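PDB 3LHL: putative agmatinase from Clostridium difficile, which probably hydrolyses agmatine to putrescine and urea at a manganese centre, as a member of the agmatinase branch of the arginase family. Local coordinates for residues Ser33-Lys36 with Glu37-Leu41; Ile182-Phe185 with Glu186-Asn190; Val222-Arg225 with Glu226-Ile230; Val258-Val261 with Ile262-Ile266; Leu267-Leu270 with Cys271-Ile274. All blocks are in the same frame, centred on the assembly; numbering follows the deposited sequence.

Contact 1. Residues Ser33-Lys36 with Glu37-Leu41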
loop_
_atom_site.group_PDB
_atom_site.type_symbol
_atom_site.label_atom_id
_atom_site.label_comp_id
_atom_site.label_asym_id
_atom_site.label_seq_id
_atom_site.Cartn_x
_atom_site.Cartn_y
_atom_site.Cartn_z
ATOM N N SER A 33 0.518 6.785 15.072
ATOM C CA SER A 33 -0.798 6.618 15.667
ATOM C C SER A 33 -1.068 5.120 15.857
ATOM O O SER A 33 -1.638 4.700 16.860
ATOM C CB SER A 33 -1.867 7.230 14.764
ATOM O OG SER A 33 -3.158 6.993 15.290
HETATM N N MSE A 34 -0.642 4.316 14.888
HETATM C CA MSE A 34 -0.839 2.876 14.965
HETATM C C MSE A 34 0.075 2.255 16.018
HETATM O O MSE A 34 -0.256 1.229 16.609
HETATM C CB MSE A 34 -0.548 2.226 13.613
HETATM C CG MSE A 34 -1.431 2.703 12.472
HETATM SE SE MSE A 34 -0.828 1.957 10.794
HETATM C CE MSE A 34 -0.678 3.553 9.748
ATOM N N ARG A 35 1.225 2.881 16.245
ATOM C CA ARG A 35 2.193 2.366 17.203
ATOM C C ARG A 35 1.653 2.255 18.624
ATOM O O ARG A 35 1.851 1.239 19.289
ATOM C CB ARG A 35 3.466 3.222 17.191
ATOM C CG ARG A 35 4.512 2.769 18.201
ATOM C CD ARG A 35 5.878 3.374 17.927
ATOM N NE ARG A 35 6.343 3.057 16.577
ATOM C CZ ARG A 35 6.411 3.943 15.587
ATOM N NH1 ARG A 35 6.049 5.205 15.796
ATOM N NH2 ARG A 35 6.834 3.568 14.390
ATOM N N LYS A 36 0.963 3.288 19.090
ATOM C CA LYS A 36 0.420 3.259 20.443
ATOM C C LYS A 36 -0.859 2.439 20.519
ATOM O O LYS A 36 -1.457 2.310 21.585
ATOM C CB LYS A 36 0.138 4.681 20.934
ATOM C CG LYS A 36 -0.856 5.456 20.083
ATOM C CD LYS A 36 -1.267 6.761 20.760
ATOM C CE LYS A 36 -2.048 6.494 22.049
ATOM N NZ LYS A 36 -2.616 7.729 22.670
ATOM N N GLU A 37 -1.269 1.886 19.385
ATOM C CA GLU A 37 -2.488 1.090 19.297
ATOM C C GLU A 37 -2.193 -0.400 19.096
ATOM O O GLU A 37 -2.781 -1.260 19.753
ATOM C CB GLU A 37 -3.337 1.606 18.128
ATOM C CG GLU A 37 -4.581 0.789 17.806
ATOM C CD GLU A 37 -5.787 1.191 18.637
ATOM O OE1 GLU A 37 -6.140 2.392 18.626
ATOM O OE2 GLU A 37 -6.384 0.307 19.294
ATOM N N PHE A 38 -1.281 -0.694 18.178
ATOM C CA PHE A 38 -0.921 -2.066 17.865
ATOM C C PHE A 38 -0.641 -2.923 19.108
ATOM O O PHE A 38 -0.982 -4.107 19.140
ATOM C CB PHE A 38 0.297 -2.077 16.936
ATOM C CG PHE A 38 0.434 -3.339 16.140
ATOM C CD1 PHE A 38 -0.463 -3.626 15.115
ATOM C CD2 PHE A 38 1.431 -4.256 16.436
ATOM C CE1 PHE A 38 -0.368 -4.817 14.396
ATOM C CE2 PHE A 38 1.536 -5.444 15.726
ATOM C CZ PHE A 38 0.635 -5.729 14.704
ATOM N N TYR A 39 -0.026 -2.317 20.121
ATOM C CA TYR A 39 0.318 -3.003 21.370
ATOM C C TYR A 39 -0.752 -3.954 21.901
ATOM O O TYR A 39 -0.484 -5.133 22.150
ATOM C CB TYR A 39 0.620 -1.989 22.481
ATOM C CG TYR A 39 1.860 -1.147 22.279
ATOM C CD1 TYR A 39 3.113 -1.740 22.111
ATOM C CD2 TYR A 39 1.787 0.247 22.284
ATOM C CE1 TYR A 39 4.264 -0.961 21.954
ATOM C CE2 TYR A 39 2.930 1.033 22.129
ATOM C CZ TYR A 39 4.165 0.423 21.963
ATOM O OH TYR A 39 5.295 1.196 21.798
ATOM N N GLY A 40 -1.962 -3.433 22.075
ATOM C CA GLY A 40 -3.041 -4.228 22.635
ATOM C C GLY A 40 -3.865 -5.151 21.761
ATOM O O GLY A 40 -4.800 -5.783 22.257
ATOM N N LEU A 41 -3.543 -5.243 20.476
ATOM C CA LEU A 41 -4.301 -6.119 19.591
ATOM C C LEU A 41 -3.768 -7.547 19.614
ATOM O O LEU A 41 -2.578 -7.775 19.828
ATOM C CB LEU A 41 -4.281 -5.577 18.160
ATOM C CG LEU A 41 -5.213 -4.394 17.881
ATOM C CD1 LEU A 41 -4.869 -3.222 18.781
ATOM C CD2 LEU A 41 -5.097 -4.000 16.420
#
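Ser33 opens this run along helix 30-38 by setting its carbonyl O 3.8 Å from Glu37 CB, one turn ahead; its own OG makes a weak hydrogen bond to Thr260. The next carbonyl does the main work. Met34 O, on a selenomethionine, takes two N-H groups at once: Phe38 N at 2.7 Å, nearly straight on, and Glu37 N at 3.0 Å, which reaches the oxygen from well above the carbonyl plane with an N-H...O angle of 145°. One acceptor thus carries an i to i+4 and an i to i+3 bond together near the end of helix 30-38. Beyond it, Phe38 to Leu41 form a type I beta turn, closed by Leu41 N on Phe38 O at 3.1 Å. Back in the helix, Arg35 O lies over one face of the Tyr39 ring, toward the rim, with CE2 its nearest ring atom. Tyr39 swings back over the preceding turn because its CG stands anti to the carbonyl carbon (chi1 -67°), and its hydroxyl comes 4.0 Å from Arg35 CG. The arginine's charged end bends away to a salt bridge with Asp62, its guanidinium plane turned 67° from the tyrosine ring. At Lys36 the backbone takes part, with CA 3.8 Å from Tyr39 CE2, an oblique approach on this solvent-facing side of the helix.

Contact 2. Residues Ile182-Phe185 with Glu186-Asn190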
loop_
_atom_site.group_PDB
_atom_site.type_symbol
_atom_site.label_atom_id
_atom_site.label_comp_id
_atom_site.label_asym_id
_atom_site.label_seq_id
_atom_site.Cartn_x
_atom_site.Cartn_y
_atom_site.Cartn_z
ATOM N N ILE A 182 -13.844 -5.176 -5.984
ATOM C CA ILE A 182 -12.627 -5.981 -5.904
ATOM C C ILE A 182 -12.934 -7.456 -6.183
ATOM O O ILE A 182 -12.118 -8.332 -5.902
ATOM C CB ILE A 182 -11.993 -5.876 -4.501
ATOM C CG1 ILE A 182 -12.991 -6.373 -3.454
ATOM C CG2 ILE A 182 -11.610 -4.424 -4.200
ATOM C CD1 ILE A 182 -12.467 -6.350 -2.052
ATOM N N ASP A 183 -14.109 -7.715 -6.744
ATOM C CA ASP A 183 -14.554 -9.078 -7.034
ATOM C C ASP A 183 -13.670 -9.901 -7.968
ATOM O O ASP A 183 -13.636 -11.126 -7.865
ATOM C CB ASP A 183 -15.981 -9.044 -7.585
ATOM C CG ASP A 183 -16.964 -8.423 -6.608
ATOM O OD1 ASP A 183 -17.055 -8.915 -5.463
ATOM O OD2 ASP A 183 -17.647 -7.443 -6.983
ATOM N N THR A 184 -12.955 -9.239 -8.873
ATOM C CA THR A 184 -12.094 -9.942 -9.812
ATOM C C THR A 184 -10.705 -10.259 -9.260
ATOM O O THR A 184 -9.901 -10.902 -9.939
ATOM C CB THR A 184 -11.904 -9.131 -11.110
ATOM O OG1 THR A 184 -11.199 -7.919 -10.816
ATOM C CG2 THR A 184 -13.251 -8.789 -11.732
ATOM N N PHE A 185 -10.424 -9.828 -8.033
ATOM C CA PHE A 185 -9.104 -10.051 -7.437
ATOM C C PHE A 185 -8.605 -11.495 -7.461
ATOM O O PHE A 185 -7.451 -11.746 -7.813
ATOM C CB PHE A 185 -9.055 -9.532 -5.999
ATOM C CG PHE A 185 -7.652 -9.437 -5.441
ATOM C CD1 PHE A 185 -6.688 -8.645 -6.073
ATOM C CD2 PHE A 185 -7.286 -10.160 -4.304
ATOM C CE1 PHE A 185 -5.374 -8.577 -5.580
ATOM C CE2 PHE A 185 -5.979 -10.100 -3.803
ATOM C CZ PHE A 185 -5.018 -9.306 -4.444
ATOM N N GLU A 186 -9.457 -12.444 -7.086
ATOM C CA GLU A 186 -9.047 -13.847 -7.077
ATOM C C GLU A 186 -8.627 -14.305 -8.469
ATOM O O GLU A 186 -7.636 -15.020 -8.618
ATOM C CB GLU A 186 -10.170 -14.740 -6.547
ATOM C CG GLU A 186 -9.797 -16.222 -6.450
ATOM C CD GLU A 186 -10.811 -17.031 -5.652
ATOM O OE1 GLU A 186 -11.968 -16.581 -5.528
ATOM O OE2 GLU A 186 -10.457 -18.121 -5.156
ATOM N N ASN A 187 -9.373 -13.884 -9.487
ATOM C CA ASN A 187 -9.040 -14.250 -10.854
ATOM C C ASN A 187 -7.687 -13.673 -11.263
ATOM O O ASN A 187 -6.867 -14.369 -11.859
ATOM C CB ASN A 187 -10.120 -13.766 -11.831
ATOM C CG ASN A 187 -11.298 -14.715 -11.914
ATOM O OD1 ASN A 187 -11.178 -15.891 -11.589
ATOM N ND2 ASN A 187 -12.435 -14.213 -12.371
ATOM N N ILE A 188 -7.459 -12.401 -10.942
ATOM C CA ILE A 188 -6.203 -11.739 -11.283
ATOM C C ILE A 188 -5.021 -12.393 -10.588
ATOM O O ILE A 188 -3.978 -12.608 -11.201
ATOM C CB ILE A 188 -6.241 -10.231 -10.917
ATOM C CG1 ILE A 188 -7.229 -9.506 -11.836
ATOM C CG2 ILE A 188 -4.844 -9.607 -11.050
ATOM C CD1 ILE A 188 -6.937 -9.689 -13.322
ATOM N N VAL A 189 -5.189 -12.719 -9.312
ATOM C CA VAL A 189 -4.122 -13.344 -8.537
ATOM C C VAL A 189 -3.724 -14.717 -9.087
ATOM O O VAL A 189 -2.541 -15.029 -9.181
ATOM C CB VAL A 189 -4.526 -13.470 -7.055
ATOM C CG1 VAL A 189 -3.460 -14.223 -6.288
ATOM C CG2 VAL A 189 -4.709 -12.075 -6.453
ATOM N N ASN A 190 -4.709 -15.540 -9.440
ATOM C CA ASN A 190 -4.411 -16.852 -10.008
ATOM C C ASN A 190 -3.669 -16.685 -11.336
ATOM O O ASN A 190 -2.763 -17.455 -11.653
ATOM C CB ASN A 190 -5.695 -17.650 -10.243
ATOM C CG ASN A 190 -6.235 -18.264 -8.973
ATOM O OD1 ASN A 190 -5.487 -18.856 -8.194
ATOM N ND2 ASN A 190 -7.540 -18.142 -8.762
HETATM O O HOH W 1 -12.252 -13.054 -9.188
HETATM O O HOH W 2 -11.947 -12.033 -5.656
#
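Phe185 and Val189, one turn apart at the start of helix 185-191, make the main side-chain contact. Val189 CG2 sits over the centre of the phenyl face in a CH-pi contact, 3.5 Å from the ring centroid and 15° off its normal. Phenylalanine CG lies anti to its backbone N (chi1 -167°), which sends the ring forward along the helix, toward the next turn, to meet that methyl. The backbones of the same pair are joined by Val189 N on Phe185 O at 2.9 Å. Around the rest of the ring, Phe120 and Phe156 from the sheet pack edge-to-face and Ile230, Ile233 and Ile234 of helix 229-235 close in. Thr184 O accepts from Ile188 N at 3.0 Å, while the threonine hydroxyl is bound by Glu178 and Tyr176. The type I turn from Ile182 to Phe185 brings the chain into the helix, and Asp183 O meets the first turn through water: one water links it to Glu186 N, another to Asn187 N. The chemistry is therefore divided: two waters serve N-H groups of the opening turn, while Phe185 packs on the sheet and helix 229-235, and Val189 covers one face of its ring.

Contact 3. Residues Val222-Arg225 with Glu226-Ile230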
loop_
_atom_site.group_PDB
_atom_site.type_symbol
_atom_site.label_atom_id
_atom_site.label_comp_id
_atom_site.label_asym_id
_atom_site.label_seq_id
_atom_site.Cartn_x
_atom_site.Cartn_y
_atom_site.Cartn_z
ATOM N N VAL A 222 -15.823 -0.752 -0.333
ATOM C CA VAL A 222 -16.126 -2.011 0.351
ATOM C C VAL A 222 -15.952 -1.868 1.859
ATOM O O VAL A 222 -15.216 -0.993 2.329
ATOM C CB VAL A 222 -15.201 -3.152 -0.125
ATOM C CG1 VAL A 222 -15.610 -3.615 -1.519
ATOM C CG2 VAL A 222 -13.753 -2.682 -0.120
ATOM N N ASN A 223 -16.646 -2.708 2.619
ATOM C CA ASN A 223 -16.519 -2.671 4.072
ATOM C C ASN A 223 -15.339 -3.568 4.427
ATOM O O ASN A 223 -14.695 -4.119 3.537
ATOM C CB ASN A 223 -17.793 -3.170 4.760
ATOM C CG ASN A 223 -18.227 -4.541 4.277
ATOM O OD1 ASN A 223 -17.403 -5.429 4.050
ATOM N ND2 ASN A 223 -19.532 -4.725 4.138
ATOM N N TYR A 224 -15.058 -3.730 5.715
ATOM C CA TYR A 224 -13.927 -4.552 6.116
ATOM C C TYR A 224 -14.106 -6.051 5.881
ATOM O O TYR A 224 -13.153 -6.741 5.524
ATOM C CB TYR A 224 -13.578 -4.334 7.592
ATOM C CG TYR A 224 -12.289 -5.032 7.960
ATOM C CD1 TYR A 224 -11.058 -4.430 7.709
ATOM C CD2 TYR A 224 -12.294 -6.339 8.450
ATOM C CE1 TYR A 224 -9.867 -5.108 7.925
ATOM C CE2 TYR A 224 -11.104 -7.031 8.672
ATOM C CZ TYR A 224 -9.895 -6.407 8.404
ATOM O OH TYR A 224 -8.712 -7.081 8.589
ATOM N N ARG A 225 -15.314 -6.555 6.097
ATOM C CA ARG A 225 -15.570 -7.979 5.919
ATOM C C ARG A 225 -15.303 -8.403 4.478
ATOM O O ARG A 225 -14.749 -9.474 4.224
ATOM C CB ARG A 225 -17.012 -8.319 6.303
ATOM C CG ARG A 225 -17.143 -9.649 7.029
ATOM C CD ARG A 225 -18.583 -10.119 7.075
ATOM N NE ARG A 225 -19.480 -9.044 7.477
ATOM C CZ ARG A 225 -20.803 -9.146 7.501
ATOM N NH1 ARG A 225 -21.392 -10.281 7.148
ATOM N NH2 ARG A 225 -21.535 -8.105 7.866
ATOM N N GLU A 226 -15.698 -7.557 3.535
ATOM C CA GLU A 226 -15.477 -7.839 2.122
ATOM C C GLU A 226 -13.990 -7.721 1.797
ATOM O O GLU A 226 -13.422 -8.572 1.116
ATOM C CB GLU A 226 -16.263 -6.851 1.256
ATOM C CG GLU A 226 -17.775 -6.918 1.449
ATOM C CD GLU A 226 -18.504 -5.745 0.813
ATOM O OE1 GLU A 226 -18.240 -4.591 1.210
ATOM O OE2 GLU A 226 -19.341 -5.978 -0.081
ATOM N N PHE A 227 -13.355 -6.670 2.304
ATOM C CA PHE A 227 -11.942 -6.448 2.031
ATOM C C PHE A 227 -11.005 -7.547 2.525
ATOM O O PHE A 227 -10.101 -7.964 1.798
ATOM C CB PHE A 227 -11.478 -5.116 2.625
ATOM C CG PHE A 227 -10.077 -4.738 2.223
ATOM C CD1 PHE A 227 -9.814 -4.251 0.943
ATOM C CD2 PHE A 227 -9.015 -4.911 3.104
ATOM C CE1 PHE A 227 -8.514 -3.945 0.546
ATOM C CE2 PHE A 227 -7.706 -4.606 2.715
ATOM C CZ PHE A 227 -7.456 -4.124 1.434
ATOM N N GLN A 228 -11.214 -8.020 3.750
ATOM C CA GLN A 228 -10.331 -9.040 4.306
ATOM C C GLN A 228 -10.227 -10.293 3.442
ATOM O O GLN A 228 -9.276 -11.062 3.573
ATOM C CB GLN A 228 -10.758 -9.405 5.735
ATOM C CG GLN A 228 -11.857 -10.435 5.851
ATOM C CD GLN A 228 -12.257 -10.675 7.294
ATOM O OE1 GLN A 228 -11.422 -10.612 8.197
ATOM N NE2 GLN A 228 -13.533 -10.966 7.517
ATOM N N GLU A 229 -11.192 -10.490 2.551
ATOM C CA GLU A 229 -11.172 -11.647 1.658
ATOM C C GLU A 229 -9.907 -11.666 0.797
ATOM O O GLU A 229 -9.452 -12.729 0.380
ATOM C CB GLU A 229 -12.401 -11.640 0.748
ATOM C CG GLU A 229 -13.691 -12.046 1.439
ATOM C CD GLU A 229 -13.591 -13.425 2.069
ATOM O OE1 GLU A 229 -13.100 -14.358 1.395
ATOM O OE2 GLU A 229 -14.006 -13.578 3.236
ATOM N N ILE A 230 -9.335 -10.495 0.526
ATOM C CA ILE A 230 -8.130 -10.457 -0.294
ATOM C C ILE A 230 -6.974 -11.123 0.443
ATOM O O ILE A 230 -6.045 -11.635 -0.180
ATOM C CB ILE A 230 -7.710 -9.016 -0.682
ATOM C CG1 ILE A 230 -7.152 -8.271 0.534
ATOM C CG2 ILE A 230 -8.898 -8.273 -1.257
ATOM C CD1 ILE A 230 -6.324 -7.055 0.161
HETATM O O HOH W 3 -8.972 -9.850 8.783
HETATM O O HOH W 4 -15.063 -11.997 4.973
#
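Asn223 and Glu226 bond each other twice in opposite senses, side chain to backbone each way: a capping box at the start of helix 224-227. Asn223 OD1 accepts from Glu226 N at 2.8 Å, met almost head-on, and Glu226 OE1 likewise accepts from Asn223 N, with an N-H...O angle of 172°. For the first bond the asparagine CG is tucked between its backbone N and carbonyl carbon (chi1 54°), a rotation that carries the amide oxygen forward over the opening turn. The two side chains cross at about a right angle, their amide and carboxylate planes 44° apart. Val222 CB rests against Glu226 OE1 at 3.6 Å. The Asn223 side chain is about 4 Å from a bound manganese ion, though it is not among the known ligands.

Next to the cap, the Tyr224 ring crosses Gln228, with Tyr224 CE2 3.6 Å from Gln228 OE1. The Tyr224 hydroxyl donates to a water that donates to Gln228 OE1, and the ring packs on Ile266 and Lys265 of helix 258-278. On the amide's other end, a second water accepts from Gln228 NE2 and donates to both Arg225 O and Glu229 OE2, at 2.6 Å from the carboxylate oxygen.

Contact 4. Residues Val258-Val261 with Ile262-Ile266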
loop_
_atom_site.group_PDB
_atom_site.type_symbol
_atom_site.label_atom_id
_atom_site.label_comp_id
_atom_site.label_asym_id
_atom_site.label_seq_id
_atom_site.Cartn_x
_atom_site.Cartn_y
_atom_site.Cartn_z
ATOM N N VAL A 258 -11.472 4.482 15.063
ATOM C CA VAL A 258 -11.586 3.173 14.419
ATOM C C VAL A 258 -10.706 2.980 13.180
ATOM O O VAL A 258 -10.224 1.875 12.931
ATOM C CB VAL A 258 -13.061 2.856 14.089
ATOM C CG1 VAL A 258 -13.153 1.627 13.186
ATOM C CG2 VAL A 258 -13.827 2.599 15.402
ATOM N N SER A 259 -10.482 4.045 12.414
ATOM C CA SER A 259 -9.642 3.960 11.222
ATOM C C SER A 259 -8.250 3.435 11.562
ATOM O O SER A 259 -7.652 2.689 10.792
ATOM C CB SER A 259 -9.510 5.334 10.565
ATOM O OG SER A 259 -10.749 5.753 10.029
ATOM N N THR A 260 -7.736 3.833 12.720
ATOM C CA THR A 260 -6.416 3.401 13.160
ATOM C C THR A 260 -6.436 1.908 13.476
ATOM O O THR A 260 -5.506 1.169 13.145
ATOM C CB THR A 260 -5.983 4.191 14.415
ATOM O OG1 THR A 260 -5.949 5.590 14.101
ATOM C CG2 THR A 260 -4.598 3.744 14.898
ATOM N N VAL A 261 -7.512 1.469 14.119
ATOM C CA VAL A 261 -7.662 0.073 14.484
ATOM C C VAL A 261 -7.720 -0.764 13.213
ATOM O O VAL A 261 -7.121 -1.830 13.131
ATOM C CB VAL A 261 -8.950 -0.137 15.312
ATOM C CG1 VAL A 261 -9.103 -1.603 15.680
ATOM C CG2 VAL A 261 -8.899 0.725 16.565
ATOM N N ILE A 262 -8.447 -0.267 12.219
ATOM C CA ILE A 262 -8.572 -0.968 10.948
ATOM C C ILE A 262 -7.201 -1.120 10.291
ATOM O O ILE A 262 -6.862 -2.190 9.783
ATOM C CB ILE A 262 -9.512 -0.204 9.991
ATOM C CG1 ILE A 262 -10.924 -0.151 10.595
ATOM C CG2 ILE A 262 -9.504 -0.855 8.620
ATOM C CD1 ILE A 262 -11.951 0.593 9.747
ATOM N N ALA A 263 -6.413 -0.048 10.305
ATOM C CA ALA A 263 -5.083 -0.076 9.704
ATOM C C ALA A 263 -4.198 -1.087 10.441
ATOM O O ALA A 263 -3.401 -1.800 9.829
ATOM C CB ALA A 263 -4.448 1.319 9.762
ATOM N N CYS A 264 -4.348 -1.138 11.758
ATOM C CA CYS A 264 -3.557 -2.050 12.566
ATOM C C CYS A 264 -3.876 -3.491 12.218
ATOM O O CYS A 264 -2.973 -4.312 12.074
ATOM C CB CYS A 264 -3.810 -1.802 14.049
ATOM S SG CYS A 264 -3.052 -0.283 14.680
ATOM N N LYS A 265 -5.161 -3.793 12.068
ATOM C CA LYS A 265 -5.572 -5.150 11.740
ATOM C C LYS A 265 -5.111 -5.516 10.332
ATOM O O LYS A 265 -4.656 -6.635 10.088
ATOM C CB LYS A 265 -7.091 -5.289 11.856
ATOM C CG LYS A 265 -7.597 -6.724 11.743
ATOM C CD LYS A 265 -9.098 -6.793 12.006
ATOM C CE LYS A 265 -9.578 -8.228 12.125
ATOM N NZ LYS A 265 -10.985 -8.286 12.616
ATOM N N ILE A 266 -5.223 -4.573 9.402
ATOM C CA ILE A 266 -4.791 -4.834 8.038
ATOM C C ILE A 266 -3.285 -5.091 8.041
ATOM O O ILE A 266 -2.791 -5.985 7.360
ATOM C CB ILE A 266 -5.152 -3.651 7.107
ATOM C CG1 ILE A 266 -6.669 -3.625 6.892
ATOM C CG2 ILE A 266 -4.425 -3.779 5.770
ATOM C CD1 ILE A 266 -7.158 -2.501 5.998
#
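Val258 and Ile262 meet through their branches: Val258 CG1 lies 3.8 Å from Ile262 CD1, the two side chains slanting across one another. Ile262 CG1 is anti to the carbonyl carbon (chi1 -63°), so that arm runs back toward the preceding turn and its CG1 also comes 3.2 Å from Val258 O. That same oxygen accepts Ile262 N at 2.9 Å. A second pair sits round the helix, where Thr260 CG2 and Cys264 SG are 4.3 Å apart and the sulfur stands 3.2 Å from Thr260 O, the carbonyl that takes Cys264 N. Ser259 O and Val261 O receive Ala263 N and Lys265 N in the same way, four consecutive i to i+4 bonds at the start of helix 258-278, the long C-terminal helix packed on one side of the arginase-family parallel sheet. Further out, Ser259 OG bonds to Asp254 and to the backbone N of Gly213, joining the first turn to these loops; the Ser259 side chain is about 9 Å from that of Asp204, a manganese ligand. Met34 and Glu37 of helix 30-38 press on Cys264, and on the other flank Tyr224 packs against Ile262.

Contact 5. Residues Leu267-Leu270 with Cys271-Ile274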
loop_
_atom_site.group_PDB
_atom_site.type_symbol
_atom_site.label_atom_id
_atom_site.label_comp_id
_atom_site.label_asym_id
_atom_site.label_seq_id
_atom_site.Cartn_x
_atom_site.Cartn_y
_atom_site.Cartn_z
ATOM N N LEU A 267 -2.561 -4.309 8.829
ATOM C CA LEU A 267 -1.119 -4.479 8.927
ATOM C C LEU A 267 -0.810 -5.903 9.398
ATOM O O LEU A 267 0.047 -6.590 8.827
ATOM C CB LEU A 267 -0.534 -3.460 9.911
ATOM C CG LEU A 267 0.928 -3.660 10.313
ATOM C CD1 LEU A 267 1.828 -3.603 9.089
ATOM C CD2 LEU A 267 1.322 -2.593 11.321
ATOM N N ARG A 268 -1.515 -6.349 10.432
ATOM C CA ARG A 268 -1.291 -7.690 10.964
ATOM C C ARG A 268 -1.532 -8.794 9.940
ATOM O O ARG A 268 -0.658 -9.633 9.714
ATOM C CB ARG A 268 -2.178 -7.955 12.178
ATOM C CG ARG A 268 -1.895 -9.307 12.826
ATOM C CD ARG A 268 -2.908 -9.629 13.900
ATOM N NE ARG A 268 -4.223 -9.892 13.328
ATOM C CZ ARG A 268 -5.350 -9.939 14.028
ATOM N NH1 ARG A 268 -5.331 -9.734 15.338
ATOM N NH2 ARG A 268 -6.497 -10.199 13.418
ATOM N N GLU A 269 -2.711 -8.793 9.323
ATOM C CA GLU A 269 -3.048 -9.825 8.347
ATOM C C GLU A 269 -2.034 -9.881 7.204
ATOM O O GLU A 269 -1.654 -10.966 6.757
ATOM C CB GLU A 269 -4.459 -9.598 7.785
ATOM C CG GLU A 269 -5.527 -9.336 8.848
ATOM C CD GLU A 269 -5.677 -10.473 9.854
ATOM O OE1 GLU A 269 -6.664 -11.239 9.759
ATOM O OE2 GLU A 269 -4.808 -10.603 10.741
ATOM N N LEU A 270 -1.596 -8.717 6.732
ATOM C CA LEU A 270 -0.627 -8.676 5.645
ATOM C C LEU A 270 0.717 -9.246 6.070
ATOM O O LEU A 270 1.344 -9.973 5.309
ATOM C CB LEU A 270 -0.455 -7.245 5.130
ATOM C CG LEU A 270 -1.617 -6.737 4.267
ATOM C CD1 LEU A 270 -1.394 -5.284 3.901
ATOM C CD2 LEU A 270 -1.727 -7.592 3.009
ATOM N N CYS A 271 1.162 -8.920 7.281
ATOM C CA CYS A 271 2.428 -9.449 7.771
ATOM C C CYS A 271 2.313 -10.967 7.835
ATOM O O CYS A 271 3.207 -11.688 7.399
ATOM C CB CYS A 271 2.751 -8.901 9.165
ATOM S SG CYS A 271 3.355 -7.193 9.196
ATOM N N LEU A 272 1.202 -11.448 8.381
ATOM C CA LEU A 272 0.983 -12.880 8.492
ATOM C C LEU A 272 1.052 -13.541 7.117
ATOM O O LEU A 272 1.815 -14.483 6.901
ATOM C CB LEU A 272 -0.373 -13.149 9.146
ATOM C CG LEU A 272 -0.430 -12.781 10.632
ATOM C CD1 LEU A 272 -1.849 -12.915 11.157
ATOM C CD2 LEU A 272 0.523 -13.680 11.409
ATOM N N ILE A 273 0.263 -13.026 6.186
ATOM C CA ILE A 273 0.218 -13.552 4.830
ATOM C C ILE A 273 1.591 -13.623 4.162
ATOM O O ILE A 273 1.966 -14.655 3.609
ATOM C CB ILE A 273 -0.758 -12.704 3.971
ATOM C CG1 ILE A 273 -2.050 -13.486 3.774
ATOM C CG2 ILE A 273 -0.136 -12.311 2.641
ATOM C CD1 ILE A 273 -2.678 -13.921 5.063
ATOM N N ILE A 274 2.337 -12.527 4.219
ATOM C CA ILE A 274 3.654 -12.480 3.603
ATOM C C ILE A 274 4.645 -13.359 4.363
ATOM O O ILE A 274 5.386 -14.136 3.759
ATOM C CB ILE A 274 4.184 -11.022 3.545
ATOM C CG1 ILE A 274 3.218 -10.153 2.739
ATOM C CG2 ILE A 274 5.563 -10.984 2.897
ATOM C CD1 ILE A 274 3.540 -8.679 2.787
#
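This is a one-turn contact within a continuous alpha-helix, in the buried middle of helix 258-278, where four i to i+4 backbone bonds run in step. Cys271 N, Leu272 N, Ile273 N and Ile274 N bond to the carbonyls of Leu267, Arg268, Glu269 and Leu270, at 2.9 Å for the Ile274 N to Leu270 O link. Leu267 CD1 touches Cys271 SG at 3.9 Å; with CG anti to the backbone N (chi1 170°), the leucine turns its end forward along the helix to reach the sulfur. On another side, Arg268 and Leu272 lie alongside one another pointing the same way, Arg268 CG 4.0 Å from Leu272 CD1. That methyl also comes 3.8 Å from Glu269 OE2, so it lies beside a salt bridge between adjacent residues: Arg268 NE donates to Glu269 OE2 at 2.7 Å, in the guanidinium plane but from above the carboxylate plane, with NH2 adding a weak bond. The buried charges have further partners, NH1 in the carbonyl of Glu42 and OE1 in Ser45. Leu267, Leu270 and Cys271 rest on Phe92 of strand 90-95, Ile274 reaches strand 240-247, and Leu270 and Ile273 also meet helix 229-235 at Phe231 and Ile234.

Overall arrangement
Each contact is local, bridging one turn or helix end, so along the chain they run in series, none nesting or crossing. Contact 1 comes first, where helix 30-38 gives way to a turn; contact 2 brings the loop after strand 176-179, an edge strand of the parallel sheet, into helix 185-191. Contact 3 leads into the helical turns before strand 240-247, and contacts 4 and 5 adjoin on the C-terminal helix 258-278. That helix links most of the set: contact 1 packs on contact 4 through Leu41 and Cys264, and contact 3 lays Phe227 on Ile266 of contact 4. Contact 2 joins through Ile182 on Phe227 of contact 3, its centre 31 Å from that of contact 1.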